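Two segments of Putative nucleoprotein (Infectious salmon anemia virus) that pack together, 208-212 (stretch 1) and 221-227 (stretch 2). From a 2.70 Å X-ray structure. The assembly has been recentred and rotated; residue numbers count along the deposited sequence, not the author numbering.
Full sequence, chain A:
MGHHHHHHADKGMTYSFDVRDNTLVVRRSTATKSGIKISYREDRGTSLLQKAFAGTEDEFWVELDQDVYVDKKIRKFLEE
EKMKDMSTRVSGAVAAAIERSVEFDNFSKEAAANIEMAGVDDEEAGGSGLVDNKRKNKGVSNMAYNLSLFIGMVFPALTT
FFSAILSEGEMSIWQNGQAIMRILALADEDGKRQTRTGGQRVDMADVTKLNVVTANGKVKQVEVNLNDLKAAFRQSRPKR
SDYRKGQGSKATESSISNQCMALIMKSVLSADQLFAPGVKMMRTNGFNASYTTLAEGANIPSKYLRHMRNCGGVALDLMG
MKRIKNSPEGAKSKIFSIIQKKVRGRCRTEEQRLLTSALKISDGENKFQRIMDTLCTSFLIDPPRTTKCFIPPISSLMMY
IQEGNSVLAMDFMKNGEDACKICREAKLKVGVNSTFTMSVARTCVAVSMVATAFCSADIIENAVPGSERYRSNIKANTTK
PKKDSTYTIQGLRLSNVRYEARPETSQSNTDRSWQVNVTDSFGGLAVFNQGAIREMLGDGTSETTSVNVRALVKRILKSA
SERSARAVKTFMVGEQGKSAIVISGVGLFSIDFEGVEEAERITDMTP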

ATOM      1  N   THR A 208     -24.349 -39.469  -9.763  1.00 56.05           N
ATOM      2  CA  THR A 208     -23.094 -39.355 -10.530  1.00 65.14           C
ATOM      3  C   THR A 208     -22.999 -38.116 -11.422  1.00 64.98           C
ATOM      4  O   THR A 208     -23.583 -38.084 -12.498  1.00 64.73           O
ATOM      5  CB  THR A 208     -22.841 -40.573 -11.451  1.00 64.45           C
ATOM      6  OG1 THR A 208     -23.815 -40.582 -12.496  1.00 72.94           O
ATOM      7  CG2 THR A 208     -22.924 -41.880 -10.674  1.00 63.14           C
ATOM      8  N   LYS A 209     -22.240 -37.116 -10.986  1.00 63.88           N
ATOM      9  CA  LYS A 209     -22.009 -35.923 -11.790  1.00 62.36           C
ATOM     10  C   LYS A 209     -20.645 -35.969 -12.489  1.00 63.72           C
ATOM     11  O   LYS A 209     -19.803 -36.812 -12.184  1.00 62.28           O
ATOM     12  CB  LYS A 209     -22.133 -34.664 -10.926  1.00 50.65           C
ATOM     13  N   LEU A 210     -20.433 -35.070 -13.443  1.00 64.89           N
ATOM     14  CA  LEU A 210     -19.106 -34.919 -14.025  1.00 62.31           C
ATOM     15  C   LEU A 210     -18.313 -33.904 -13.219  1.00 54.88           C
ATOM     16  O   LEU A 210     -18.865 -33.089 -12.485  1.00 55.48           O
ATOM     17  CB  LEU A 210     -19.170 -34.516 -15.510  1.00 65.12           C
ATOM     18  N   ASN A 211     -17.007 -33.968 -13.373  1.00 57.91           N
ATOM     19  CA  ASN A 211     -16.106 -33.145 -12.608  1.00 57.93           C
ATOM     20  C   ASN A 211     -14.924 -32.732 -13.486  1.00 59.77           C
ATOM     21  O   ASN A 211     -14.227 -33.576 -14.059  1.00 61.48           O
ATOM     22  CB  ASN A 211     -15.627 -33.934 -11.394  1.00 54.86           C
ATOM     23  CG  ASN A 211     -14.705 -33.134 -10.506  1.00 61.98           C
ATOM     24  OD1 ASN A 211     -13.492 -33.367 -10.487  1.00 55.46           O
ATOM     25  ND2 ASN A 211     -15.276 -32.183  -9.748  1.00 58.03           N
ATOM     26  N   VAL A 212     -14.718 -31.428 -13.608  1.00 57.36           N
ATOM     27  CA  VAL A 212     -13.642 -30.896 -14.438  1.00 57.87           C
ATOM     28  C   VAL A 212     -12.300 -30.909 -13.678  1.00 58.81           C
ATOM     29  O   VAL A 212     -12.158 -30.264 -12.633  1.00 53.92           O
ATOM     30  CB  VAL A 212     -14.004 -29.487 -14.963  1.00 59.22           C
ATOM     31  CG1 VAL A 212     -12.762 -28.715 -15.321  1.00 65.36           C
ATOM     32  CG2 VAL A 212     -14.969 -29.580 -16.142  1.00 49.71           C
ATOM     33  N   GLN A 221     -12.622 -34.374 -17.981  1.00 56.26           N
ATOM     34  CA  GLN A 221     -13.841 -34.551 -17.217  1.00 55.76           C
ATOM     35  C   GLN A 221     -13.989 -35.970 -16.696  1.00 61.37           C
ATOM     36  O   GLN A 221     -14.293 -36.899 -17.449  1.00 62.51           O
ATOM     37  CB  GLN A 221     -15.047 -34.195 -18.056  1.00 57.11           C
ATOM     38  CG  GLN A 221     -14.984 -32.817 -18.654  1.00 63.30           C
ATOM     39  CD  GLN A 221     -16.342 -32.353 -19.110  1.00 75.95           C
ATOM     40  OE1 GLN A 221     -17.096 -33.118 -19.714  1.00 77.65           O
ATOM     41  NE2 GLN A 221     -16.681 -31.099 -18.804  1.00 79.72           N
ATOM     42  N   VAL A 222     -13.794 -36.126 -15.396  1.00 59.18           N
ATOM     43  CA  VAL A 222     -13.991 -37.408 -14.734  1.00 57.06           C
ATOM     44  C   VAL A 222     -15.386 -37.482 -14.138  1.00 58.42           C
ATOM     45  O   VAL A 222     -16.077 -36.471 -14.021  1.00 61.46           O
ATOM     46  CB  VAL A 222     -12.991 -37.607 -13.584  1.00 58.63           C
ATOM     47  CG1 VAL A 222     -11.572 -37.506 -14.100  1.00 52.40           C
ATOM     48  CG2 VAL A 222     -13.243 -36.581 -12.498  1.00 51.78           C
ATOM     49  N   GLU A 223     -15.789 -38.687 -13.754  1.00 57.75           N
ATOM     50  CA  GLU A 223     -17.117 -38.910 -13.219  1.00 59.84           C
ATOM     51  C   GLU A 223     -17.056 -39.241 -11.746  1.00 61.05           C
ATOM     52  O   GLU A 223     -16.273 -40.094 -11.315  1.00 63.67           O
ATOM     53  CB  GLU A 223     -17.815 -40.035 -13.972  1.00 63.91           C
ATOM     54  CG  GLU A 223     -18.084 -39.704 -15.420  1.00 76.49           C
ATOM     55  CD  GLU A 223     -18.703 -40.857 -16.172  1.00 88.77           C
ATOM     56  OE1 GLU A 223     -19.031 -41.881 -15.530  1.00 81.42           O
ATOM     57  OE2 GLU A 223     -18.855 -40.737 -17.409  1.00 90.00           O
ATOM     58  N   VAL A 224     -17.889 -38.560 -10.973  1.00 55.06           N
ATOM     59  CA  VAL A 224     -17.961 -38.801  -9.543  1.00 52.84           C
ATOM     60  C   VAL A 224     -19.335 -39.306  -9.157  1.00 53.62           C
ATOM     61  O   VAL A 224     -20.344 -38.727  -9.536  1.00 54.61           O
ATOM     62  CB  VAL A 224     -17.643 -37.535  -8.736  1.00 50.73           C
ATOM     63  CG1 VAL A 224     -17.808 -37.807  -7.276  1.00 47.09           C
ATOM     64  CG2 VAL A 224     -16.235 -37.078  -9.033  1.00 53.35           C
ATOM     65  N   ASN A 225     -19.369 -40.403  -8.416  1.00 50.64           N
ATOM     66  CA  ASN A 225     -20.622 -40.911  -7.887  1.00 52.04           C
ATOM     67  C   ASN A 225     -20.894 -40.282  -6.517  1.00 56.51           C
ATOM     68  O   ASN A 225     -20.244 -40.618  -5.523  1.00 55.85           O
ATOM     69  CB  ASN A 225     -20.577 -42.427  -7.809  1.00 49.56           C
ATOM     70  CG  ASN A 225     -21.839 -43.036  -7.189  1.00 54.52           C
ATOM     71  OD1 ASN A 225     -22.316 -42.615  -6.122  1.00 55.26           O
ATOM     72  ND2 ASN A 225     -22.370 -44.060  -7.852  1.00 52.45           N
ATOM     73  N   LEU A 226     -21.877 -39.387  -6.471  1.00 56.08           N
ATOM     74  CA  LEU A 226     -22.141 -38.597  -5.280  1.00 51.59           C
ATOM     75  C   LEU A 226     -22.680 -39.400  -4.095  1.00 53.40           C
ATOM     76  O   LEU A 226     -22.459 -39.010  -2.949  1.00 53.02           O
ATOM     77  CB  LEU A 226     -23.076 -37.417  -5.596  1.00 52.66           C
ATOM     78  CG  LEU A 226     -22.712 -36.404  -6.684  1.00 51.36           C
ATOM     79  CD1 LEU A 226     -23.841 -35.397  -6.824  1.00 55.01           C
ATOM     80  CD2 LEU A 226     -21.395 -35.690  -6.411  1.00 47.84           C
ATOM     81  N   ASN A 227     -23.391 -40.499  -4.350  1.00 54.99           N
ATOM     82  CA  ASN A 227     -23.819 -41.384  -3.253  1.00 57.60           C
ATOM     83  C   ASN A 227     -22.633 -42.039  -2.564  1.00 54.12           C
ATOM     84  O   ASN A 227     -22.574 -42.105  -1.337  1.00 51.83           O
ATOM     85  CB  ASN A 227     -24.751 -42.489  -3.735  1.00 59.28           C
ATOM     86  CG  ASN A 227     -26.027 -41.954  -4.316  1.00 65.08           C
ATOM     87  OD1 ASN A 227     -26.172 -40.748  -4.514  1.00 66.87           O
ATOM     88  ND2 ASN A 227     -26.962 -42.850  -4.612  1.00 65.82           N
TER

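Two neighbouring strands of an antiparallel sheet are held first by their backbones, and the pairing of 209-212 with 221-224 in this viral nucleoprotein illustrates how the backbone sets the frame on which side chains pack. Four hydrogen bonds form two reciprocal pairs. In one, Val-224 N donates to Lys-209 O at 2.9 Å with a nearly straight angle of 170°, whereas the return bond from Lys-209 N to Val-224 O, also 2.9 Å, is bent to 123° and weak. In the other, Asn-211 N reaches Val-222 O at 2.7 Å and Val-222 N reaches Asn-211 O at 2.9 Å.

The same carbonyls also receive CA-H...O contacts, as expected where antiparallel strands bring alpha carbons close. Val-224 O lies 3.0 Å from Thr-208 CA, and Asn-211 O lies 3.3 Å from Gln-221 CA; Val-222 O approaches Leu-210 CA at 3.4 Å. Each acceptor thus serves both an amide and a neighbouring CA.

Side chains pack by alternation. Lys-209, Asn-211, Val-222 and Val-224 share one face, where Asn-211 CB sits 3.7 Å from Val-222 CG2 and 4.0 Å from Val-224 CG2. The branched valines suit an extended backbone and offer methyls to the aliphatic base of the asparagine; Val-224 is buried. Leu-210, Val-212, Gln-221 and Glu-223 occupy the other face, where Val-212 CG2 meets Gln-221 NE2 at 3.5 Å while the polar residues remain exposed. Side-chain atoms beyond CB are not modelled for Lys-209 and Leu-210, so their outer contacts cannot be judged.

At the end of the contact, Thr-208 CG2 rests 3.6 Å from Asn-225 ND2. Asn-225 is the N-cap of the following helix, a role suited to its short polar side chain, which caps a backbone nitrogen just past the stretch. Altogether, 501 Å² is buried between the two segments, both sides summed.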